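PDB 6Y2K: beta-galactosidase from Marinomonas sp. ef1, which hydrolyses terminal beta-D-galactosyl residues of beta-galactosides as a cold-active, hexameric glycoside hydrolase of family GH42. Local coordinates for residues 1-13 / 346-359. Residues are numbered along the deposited sequence; the frame is centred on the assembly and turned at random.
Sequences MKLGVCYYPEHWP and AELVSYFRWRQAPF
The guanidinium of Arg355 lies flat on the indole of Trp12, planes 5° apart and CZ off-centre, 3.9 Å from the centroid of the six-membered ring, while its CD lies over the same face in a CH-pi contact. With CG anti to the backbone N (chi1 -177°) and the chain extended as far as NE, arginine can spread its aliphatic stem and its cation along the broad indole; NH2 is also hydrogen-bonded to the carbonyl O of Pro371. With alanine in place of Trp12 the indole face is gone, and the Arg355 guanidinium would probably be freer to swing, with a gap beside Pro358 CD.

Arg353 follows a cis peptide bond and, bent at chi3 (-65°), turns the edge of its guanidinium to His11, where NH2 donates to ND1 over 2.8 Å. Tyr8 CD1 covers one face of that guanidinium and Ala357 CB the other, which limits how far it can tilt. The imidazole is similarly clasped, with the Tyr8 CB on one face and the edge of Phe359 directed at the other. Tyr8 crosses Phe352 at about a right angle; its hydroxyl lies at the edge of the Phe352 ring and is hydrogen-bonded to Glu36.

These loops follow the C-terminal ends of strands 2-6 and 348-352, which run parallel as the first and last of the eight strands of the TIM barrel. Gly4 suits its place because CA lies only 3.8 Å from Ser350 CA, and a CB would collide with Ser350 CB. Backbone bonds such as Val349 N to Lys2 O (3.0 Å) join the two strands and so close the barrel, whereas beyond the strands an imidazole nitrogen that accepts a hydrogen bond and an aromatic face hold two arginines, consistent with cation-pi attraction and hydrogen bonding rather than ion pairing across this contact.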
ATOM      1  N   MET A   1      -1.604 -47.568  18.455  1.00 21.76           N
ATOM      2  CA  MET A   1      -0.719 -46.410  18.780  1.00 21.62           C
ATOM      3  C   MET A   1       0.710 -46.862  19.060  1.00 22.01           C
ATOM      4  O   MET A   1       1.186 -46.814  20.201  1.00 22.25           O
ATOM      5  CB  MET A   1      -1.282 -45.624  19.965  1.00 21.23           C
ATOM      6  CG  MET A   1      -2.658 -45.049  19.686  1.00 21.01           C
ATOM      7  SD  MET A   1      -3.195 -43.928  20.977  1.00 20.69           S
ATOM      8  CE  MET A   1      -4.910 -43.705  20.505  1.00 20.59           C
ATOM      9  N   LYS A   2       1.385 -47.296  17.997  1.00 22.32           N
ATOM     10  CA  LYS A   2       2.751 -47.822  18.079  1.00 22.05           C
ATOM     11  C   LYS A   2       3.713 -46.993  17.238  1.00 20.48           C
ATOM     12  O   LYS A   2       3.295 -46.316  16.308  1.00 19.57           O
ATOM     13  CB  LYS A   2       2.766 -49.268  17.615  1.00 23.67           C
ATOM     14  CG  LYS A   2       1.914 -50.172  18.489  1.00 25.87           C
ATOM     15  CD  LYS A   2       2.197 -51.632  18.212  1.00 28.38           C
ATOM     16  CE  LYS A   2       1.503 -52.528  19.225  1.00 31.42           C
ATOM     17  NZ  LYS A   2       0.031 -52.570  19.015  1.00 32.96           N
ATOM     18  N   LEU A   3       4.998 -47.053  17.582  1.00 19.35           N
ATOM     19  CA  LEU A   3       6.037 -46.299  16.885  1.00 18.54           C
ATOM     20  C   LEU A   3       6.936 -47.202  16.044  1.00 18.62           C
ATOM     21  O   LEU A   3       7.153 -48.375  16.374  1.00 18.13           O
ATOM     22  CB  LEU A   3       6.885 -45.521  17.883  1.00 18.33           C
ATOM     23  CG  LEU A   3       6.152 -44.473  18.733  1.00 18.20           C
ATOM     24  CD1 LEU A   3       7.167 -43.779  19.612  1.00 18.36           C
ATOM     25  CD2 LEU A   3       5.392 -43.455  17.891  1.00 17.84           C
ATOM     26  N   GLY A   4       7.461 -46.629  14.963  1.00 18.01           N
ATOM     27  CA  GLY A   4       8.329 -47.334  14.032  1.00 17.44           C
ATOM     28  C   GLY A   4       9.458 -46.460  13.521  1.00 17.28           C
ATOM     29  O   GLY A   4       9.495 -45.256  13.786  1.00 16.91           O
ATOM     30  N   VAL A   5      10.375 -47.061  12.772  1.00 17.08           N
ATOM     31  CA  VAL A   5      11.401 -46.294  12.075  1.00 16.68           C
ATOM     32  C   VAL A   5      11.814 -46.957  10.759  1.00 16.47           C
ATOM     33  O   VAL A   5      11.794 -48.180  10.642  1.00 16.24           O
ATOM     34  CB  VAL A   5      12.618 -46.033  12.995  1.00 17.02           C
ATOM     35  CG1 VAL A   5      13.440 -47.294  13.218  1.00 17.35           C
ATOM     36  CG2 VAL A   5      13.482 -44.904  12.449  1.00 17.16           C
ATOM     37  N   CYS A   6      12.169 -46.129   9.773  1.00 16.22           N
ATOM     38  CA  CYS A   6      12.750 -46.586   8.515  1.00 16.13           C
ATOM     39  C   CYS A   6      14.266 -46.628   8.687  1.00 15.85           C
ATOM     40  O   CYS A   6      14.868 -45.647   9.126  1.00 16.38           O
ATOM     41  CB  CYS A   6      12.362 -45.641   7.375  1.00 16.08           C
ATOM     42  SG  CYS A   6      10.580 -45.499   7.155  1.00 16.22           S
ATOM     43  N   TYR A   7      14.872 -47.765   8.334  1.00 16.44           N
ATOM     44  CA  TYR A   7      16.262 -48.094   8.683  1.00 16.27           C
ATOM     45  C   TYR A   7      17.021 -48.676   7.486  1.00 16.23           C
ATOM     46  O   TYR A   7      16.441 -49.389   6.662  1.00 16.34           O
ATOM     47  CB  TYR A   7      16.231 -49.107   9.833  1.00 16.37           C
ATOM     48  CG  TYR A   7      17.566 -49.570  10.383  1.00 16.39           C
ATOM     49  CD1 TYR A   7      18.589 -48.673  10.668  1.00 16.69           C
ATOM     50  CD2 TYR A   7      17.781 -50.920  10.674  1.00 16.71           C
ATOM     51  CE1 TYR A   7      19.802 -49.115  11.202  1.00 17.05           C
ATOM     52  CE2 TYR A   7      18.982 -51.366  11.207  1.00 16.88           C
ATOM     53  CZ  TYR A   7      19.989 -50.470  11.472  1.00 16.91           C
ATOM     54  OH  TYR A   7      21.175 -50.927  12.001  1.00 18.11           O
ATOM     55  N   TYR A   8      18.316 -48.352   7.396  1.00 15.95           N
ATOM     56  CA  TYR A   8      19.194 -48.796   6.297  1.00 15.88           C
ATOM     57  C   TYR A   8      20.464 -49.443   6.857  1.00 15.81           C
ATOM     58  O   TYR A   8      21.526 -48.834   6.859  1.00 15.44           O
ATOM     59  CB  TYR A   8      19.470 -47.622   5.344  1.00 15.84           C
ATOM     60  CG  TYR A   8      18.143 -47.144   4.788  1.00 15.77           C
ATOM     61  CD1 TYR A   8      17.384 -46.193   5.479  1.00 15.84           C
ATOM     62  CD2 TYR A   8      17.591 -47.734   3.662  1.00 15.32           C
ATOM     63  CE1 TYR A   8      16.141 -45.800   5.025  1.00 15.94           C
ATOM     64  CE2 TYR A   8      16.346 -47.345   3.193  1.00 16.04           C
ATOM     65  CZ  TYR A   8      15.630 -46.375   3.886  1.00 15.84           C
ATOM     66  OH  TYR A   8      14.404 -45.992   3.448  1.00 15.91           O
ATOM     67  N   PRO A   9      20.357 -50.694   7.343  1.00 16.67           N
ATOM     68  CA  PRO A   9      21.552 -51.378   7.867  1.00 16.93           C
ATOM     69  C   PRO A   9      22.684 -51.471   6.831  1.00 17.13           C
ATOM     70  O   PRO A   9      23.858 -51.363   7.197  1.00 17.32           O
ATOM     71  CB  PRO A   9      21.033 -52.763   8.250  1.00 17.02           C
ATOM     72  CG  PRO A   9      19.796 -52.948   7.458  1.00 17.08           C
ATOM     73  CD  PRO A   9      19.192 -51.587   7.300  1.00 16.69           C
ATOM     74  N   GLU A  10      22.320 -51.605   5.554  1.00 16.81           N
ATOM     75  CA  GLU A  10      23.297 -51.592   4.462  1.00 17.33           C
ATOM     76  C   GLU A  10      24.085 -50.273   4.285  1.00 17.54           C
ATOM     77  O   GLU A  10      25.087 -50.246   3.552  1.00 18.25           O
ATOM     78  CB  GLU A  10      22.641 -52.036   3.130  1.00 17.75           C
ATOM     79  CG  GLU A  10      21.795 -50.994   2.394  1.00 17.46           C
ATOM     80  CD  GLU A  10      20.336 -50.922   2.815  1.00 17.71           C
ATOM     81  OE1 GLU A  10      19.972 -51.297   3.968  1.00 16.76           O
ATOM     82  OE2 GLU A  10      19.542 -50.456   1.966  1.00 17.71           O
ATOM     83  N   HIS A  11      23.643 -49.185   4.920  1.00 17.28           N
ATOM     84  CA  HIS A  11      24.403 -47.925   4.916  1.00 17.06           C
ATOM     85  C   HIS A  11      25.427 -47.785   6.039  1.00 17.26           C
ATOM     86  O   HIS A  11      26.198 -46.818   6.034  1.00 17.25           O
ATOM     87  CB  HIS A  11      23.449 -46.733   4.966  1.00 17.25           C
ATOM     88  CG  HIS A  11      22.547 -46.634   3.776  1.00 16.70           C
ATOM     89  ND1 HIS A  11      21.558 -45.684   3.675  1.00 16.62           N
ATOM     90  CD2 HIS A  11      22.476 -47.373   2.644  1.00 16.63           C
ATOM     91  CE1 HIS A  11      20.907 -45.850   2.537  1.00 16.94           C
ATOM     92  NE2 HIS A  11      21.450 -46.864   1.889  1.00 16.91           N
ATOM     93  N   TRP A  12      25.428 -48.715   7.000  1.00 17.04           N
ATOM     94  CA  TRP A  12      26.231 -48.585   8.229  1.00 18.11           C
ATOM     95  C   TRP A  12      27.082 -49.840   8.460  1.00 19.28           C
ATOM     96  O   TRP A  12      26.656 -50.938   8.111  1.00 18.93           O
ATOM     97  CB  TRP A  12      25.333 -48.330   9.463  1.00 17.63           C
ATOM     98  CG  TRP A  12      24.331 -47.224   9.235  1.00 16.86           C
ATOM     99  CD1 TRP A  12      22.982 -47.362   9.114  1.00 16.79           C
ATOM    100  CD2 TRP A  12      24.613 -45.835   9.043  1.00 16.38           C
ATOM    101  NE1 TRP A  12      22.397 -46.141   8.867  1.00 16.59           N
ATOM    102  CE2 TRP A  12      23.378 -45.187   8.805  1.00 16.54           C
ATOM    103  CE3 TRP A  12      25.788 -45.070   9.047  1.00 16.60           C
ATOM    104  CZ2 TRP A  12      23.282 -43.806   8.586  1.00 16.42           C
ATOM    105  CZ3 TRP A  12      25.693 -43.686   8.821  1.00 16.68           C
ATOM    106  CH2 TRP A  12      24.444 -43.073   8.607  1.00 16.35           C
ATOM    107  N   PRO A  13      28.273 -49.683   9.063  1.00 20.88           N
ATOM    108  CA  PRO A  13      29.046 -50.893   9.377  1.00 21.91           C
ATOM    109  C   PRO A  13      28.294 -51.823  10.337  1.00 22.23           C
ATOM    110  O   PRO A  13      27.528 -51.357  11.177  1.00 21.14           O
ATOM    111  CB  PRO A  13      30.343 -50.361  10.008  1.00 22.23           C
ATOM    112  CG  PRO A  13      30.109 -48.919  10.309  1.00 22.49           C
ATOM    113  CD  PRO A  13      28.951 -48.442   9.478  1.00 21.59           C
ATOM    114  N   ALA A 346      -4.396 -44.083  13.150  1.00 16.52           N
ATOM    115  CA  ALA A 346      -3.169 -44.723  12.705  1.00 16.63           C
ATOM    116  C   ALA A 346      -2.748 -45.770  13.731  1.00 16.72           C
ATOM    117  O   ALA A 346      -2.677 -45.464  14.924  1.00 17.09           O
ATOM    118  CB  ALA A 346      -2.060 -43.702  12.520  1.00 16.80           C
ATOM    119  N   GLU A 347      -2.511 -46.998  13.263  1.00 16.69           N
ATOM    120  CA  GLU A 347      -2.008 -48.084  14.117  1.00 16.27           C
ATOM    121  C   GLU A 347      -0.550 -47.846  14.464  1.00 16.09           C
ATOM    122  O   GLU A 347      -0.105 -48.153  15.577  1.00 16.08           O
ATOM    123  CB  GLU A 347      -2.101 -49.433  13.397  1.00 16.42           C
ATOM    124  CG  GLU A 347      -3.501 -49.867  12.981  1.00 16.40           C
ATOM    125  CD  GLU A 347      -3.521 -51.233  12.294  1.00 17.01           C
ATOM    126  OE1 GLU A 347      -2.445 -51.797  11.970  1.00 16.69           O
ATOM    127  OE2 GLU A 347      -4.635 -51.747  12.050  1.00 17.52           O
ATOM    128  N   LEU A 348       0.185 -47.313  13.490  1.00 15.73           N
ATOM    129  CA  LEU A 348       1.633 -47.200  13.544  1.00 15.81           C
ATOM    130  C   LEU A 348       2.056 -45.865  12.944  1.00 15.71           C
ATOM    131  O   LEU A 348       1.535 -45.492  11.909  1.00 15.34           O
ATOM    132  CB  LEU A 348       2.237 -48.334  12.720  1.00 16.35           C
ATOM    133  CG  LEU A 348       3.746 -48.347  12.496  1.00 16.67           C
ATOM    134  CD1 LEU A 348       4.455 -48.511  13.831  1.00 17.18           C
ATOM    135  CD2 LEU A 348       4.098 -49.467  11.532  1.00 17.17           C
ATOM    136  N   VAL A 349       2.987 -45.169  13.598  1.00 15.16           N
ATOM    137  CA  VAL A 349       3.674 -44.013  13.018  1.00 15.52           C
ATOM    138  C   VAL A 349       5.167 -44.320  12.963  1.00 15.74           C
ATOM    139  O   VAL A 349       5.811 -44.479  14.007  1.00 16.16           O
ATOM    140  CB  VAL A 349       3.424 -42.733  13.841  1.00 15.69           C
ATOM    141  CG1 VAL A 349       4.328 -41.585  13.392  1.00 15.90           C
ATOM    142  CG2 VAL A 349       1.957 -42.340  13.737  1.00 15.69           C
ATOM    143  N   SER A 350       5.703 -44.401  11.748  1.00 15.57           N
ATOM    144  CA  SER A 350       7.100 -44.747  11.519  1.00 16.28           C
ATOM    145  C   SER A 350       7.865 -43.531  10.986  1.00 16.12           C
ATOM    146  O   SER A 350       7.430 -42.900  10.022  1.00 15.81           O
ATOM    147  CB  SER A 350       7.188 -45.958  10.567  1.00 16.74           C
ATOM    148  OG  SER A 350       8.481 -46.127  10.019  1.00 17.80           O
ATOM    149  N   TYR A 351       8.992 -43.215  11.615  1.00 15.66           N
ATOM    150  CA  TYR A 351       9.808 -42.080  11.201  1.00 15.88           C
ATOM    151  C   TYR A 351      10.777 -42.470  10.090  1.00 16.03           C
ATOM    152  O   TYR A 351      10.916 -43.648   9.761  1.00 16.21           O
ATOM    153  CB  TYR A 351      10.577 -41.510  12.394  1.00 15.85           C
ATOM    154  CG  TYR A 351       9.703 -41.160  13.577  1.00 16.15           C
ATOM    155  CD1 TYR A 351       8.966 -39.984  13.596  1.00 16.18           C
ATOM    156  CD2 TYR A 351       9.616 -42.006  14.675  1.00 16.20           C
ATOM    157  CE1 TYR A 351       8.165 -39.660  14.675  1.00 16.30           C
ATOM    158  CE2 TYR A 351       8.818 -41.690  15.758  1.00 16.26           C
ATOM    159  CZ  TYR A 351       8.095 -40.517  15.753  1.00 16.13           C
ATOM    160  OH  TYR A 351       7.299 -40.199  16.830  1.00 15.95           O
ATOM    161  N   PHE A 352      11.446 -41.476   9.518  1.00 15.87           N
ATOM    162  CA  PHE A 352      12.403 -41.713   8.443  1.00 15.62           C
ATOM    163  C   PHE A 352      13.367 -40.540   8.296  1.00 15.80           C
ATOM    164  O   PHE A 352      12.950 -39.409   8.049  1.00 16.06           O
ATOM    165  CB  PHE A 352      11.674 -41.965   7.122  1.00 15.39           C
ATOM    166  CG  PHE A 352      12.565 -41.892   5.916  1.00 14.93           C
ATOM    167  CD1 PHE A 352      13.040 -40.672   5.461  1.00 15.20           C
ATOM    168  CD2 PHE A 352      12.929 -43.042   5.235  1.00 15.07           C
ATOM    169  CE1 PHE A 352      13.860 -40.601   4.352  1.00 14.78           C
ATOM    170  CE2 PHE A 352      13.748 -42.978   4.124  1.00 14.98           C
ATOM    171  CZ  PHE A 352      14.215 -41.756   3.682  1.00 14.92           C
ATOM    172  N   ARG A 353      14.657 -40.819   8.448  1.00 16.06           N
ATOM    173  CA  ARG A 353      15.120 -42.171   8.739  1.00 16.14           C
ATOM    174  C   ARG A 353      15.665 -42.274  10.159  1.00 15.98           C
ATOM    175  O   ARG A 353      15.586 -41.323  10.936  1.00 16.01           O
ATOM    176  CB  ARG A 353      16.191 -42.598   7.733  1.00 15.99           C
ATOM    177  CG  ARG A 353      16.976 -41.443   7.133  1.00 16.74           C
ATOM    178  CD  ARG A 353      17.793 -41.894   5.933  1.00 16.77           C
ATOM    179  NE  ARG A 353      18.841 -42.838   6.310  1.00 16.77           N
ATOM    180  CZ  ARG A 353      19.661 -43.427   5.445  1.00 17.07           C
ATOM    181  NH1 ARG A 353      19.556 -43.171   4.148  1.00 16.98           N
ATOM    182  NH2 ARG A 353      20.586 -44.273   5.877  1.00 17.40           N
ATOM    183  N   TRP A 354      16.218 -43.436  10.493  1.00 16.42           N
ATOM    184  CA  TRP A 354      16.777 -43.666  11.820  1.00 16.71           C
ATOM    185  C   TRP A 354      18.015 -42.807  12.052  1.00 16.72           C
ATOM    186  O   TRP A 354      18.166 -42.191  13.107  1.00 17.11           O
ATOM    187  CB  TRP A 354      17.120 -45.146  12.007  1.00 17.11           C
ATOM    188  CG  TRP A 354      18.065 -45.403  13.140  1.00 17.41           C
ATOM    189  CD1 TRP A 354      19.371 -45.788  13.048  1.00 17.66           C
ATOM    190  CD2 TRP A 354      17.778 -45.294  14.540  1.00 17.42           C
ATOM    191  NE1 TRP A 354      19.914 -45.925  14.302  1.00 17.43           N
ATOM    192  CE2 TRP A 354      18.957 -45.628  15.236  1.00 17.81           C
ATOM    193  CE3 TRP A 354      16.638 -44.946  15.272  1.00 17.42           C
ATOM    194  CZ2 TRP A 354      19.028 -45.624  16.627  1.00 17.70           C
ATOM    195  CZ3 TRP A 354      16.712 -44.943  16.653  1.00 17.71           C
ATOM    196  CH2 TRP A 354      17.899 -45.280  17.316  1.00 18.03           C
ATOM    197  N   ARG A 355      18.899 -42.771  11.060  1.00 16.29           N
ATOM    198  CA  ARG A 355      20.129 -41.986  11.155  1.00 16.62           C
ATOM    199  C   ARG A 355      20.377 -41.276   9.830  1.00 16.50           C
ATOM    200  O   ARG A 355      20.374 -41.909   8.777  1.00 16.45           O
ATOM    201  CB  ARG A 355      21.289 -42.921  11.489  1.00 17.03           C
ATOM    202  CG  ARG A 355      22.641 -42.254  11.690  1.00 17.13           C
ATOM    203  CD  ARG A 355      23.679 -43.295  12.071  1.00 17.66           C
ATOM    204  NE  ARG A 355      25.028 -42.745  12.043  1.00 17.52           N
ATOM    205  CZ  ARG A 355      26.142 -43.443  12.254  1.00 18.39           C
ATOM    206  NH1 ARG A 355      26.100 -44.743  12.533  1.00 18.50           N
ATOM    207  NH2 ARG A 355      27.318 -42.825  12.183  1.00 18.10           N
ATOM    208  N   GLN A 356      20.580 -39.957   9.893  1.00 16.85           N
ATOM    209  CA  GLN A 356      20.828 -39.124   8.709  1.00 16.71           C
ATOM    210  C   GLN A 356      22.063 -39.633   7.964  1.00 16.92           C
ATOM    211  O   GLN A 356      23.118 -39.801   8.574  1.00 16.98           O
ATOM    212  CB  GLN A 356      21.023 -37.668   9.141  1.00 16.24           C
ATOM    213  CG  GLN A 356      21.346 -36.681   8.025  1.00 15.96           C
ATOM    214  CD  GLN A 356      21.513 -35.255   8.525  1.00 15.64           C
ATOM    215  OE1 GLN A 356      21.104 -34.906   9.646  1.00 14.78           O
ATOM    216  NE2 GLN A 356      22.107 -34.415   7.686  1.00 15.47           N
ATOM    217  N   ALA A 357      21.933 -39.885   6.662  1.00 17.00           N
ATOM    218  CA  ALA A 357      23.045 -40.448   5.881  1.00 17.30           C
ATOM    219  C   ALA A 357      24.031 -39.344   5.500  1.00 17.63           C
ATOM    220  O   ALA A 357      23.606 -38.241   5.188  1.00 17.66           O
ATOM    221  CB  ALA A 357      22.515 -41.139   4.637  1.00 18.20           C
ATOM    222  N   PRO A 358      25.350 -39.629   5.525  1.00 17.43           N
ATOM    223  CA  PRO A 358      26.323 -38.597   5.151  1.00 17.48           C
ATOM    224  C   PRO A 358      26.609 -38.511   3.640  1.00 17.59           C
ATOM    225  O   PRO A 358      27.382 -37.640   3.222  1.00 18.14           O
ATOM    226  CB  PRO A 358      27.577 -39.030   5.911  1.00 17.46           C
ATOM    227  CG  PRO A 358      27.503 -40.510   5.876  1.00 17.81           C
ATOM    228  CD  PRO A 358      26.030 -40.850   6.001  1.00 17.87           C
ATOM    229  N   PHE A 359      25.987 -39.382   2.843  1.00 17.03           N
ATOM    230  CA  PHE A 359      26.209 -39.454   1.392  1.00 17.26           C
ATOM    231  C   PHE A 359      24.882 -39.451   0.628  1.00 16.77           C
ATOM    232  O   PHE A 359      23.817 -39.676   1.209  1.00 16.46           O
ATOM    233  CB  PHE A 359      27.018 -40.720   1.016  1.00 17.82           C
ATOM    234  CG  PHE A 359      26.490 -41.986   1.637  1.00 18.15           C
ATOM    235  CD1 PHE A 359      25.373 -42.628   1.114  1.00 18.19           C
ATOM    236  CD2 PHE A 359      27.089 -42.510   2.781  1.00 18.86           C
ATOM    237  CE1 PHE A 359      24.872 -43.774   1.703  1.00 18.64           C
ATOM    238  CE2 PHE A 359      26.598 -43.664   3.368  1.00 19.05           C
ATOM    239  CZ  PHE A 359      25.483 -44.293   2.828  1.00 19.04           C
TER
HETATM  240  O   HOH W   1      -3.983 -46.505  17.002  1.00 15.99           O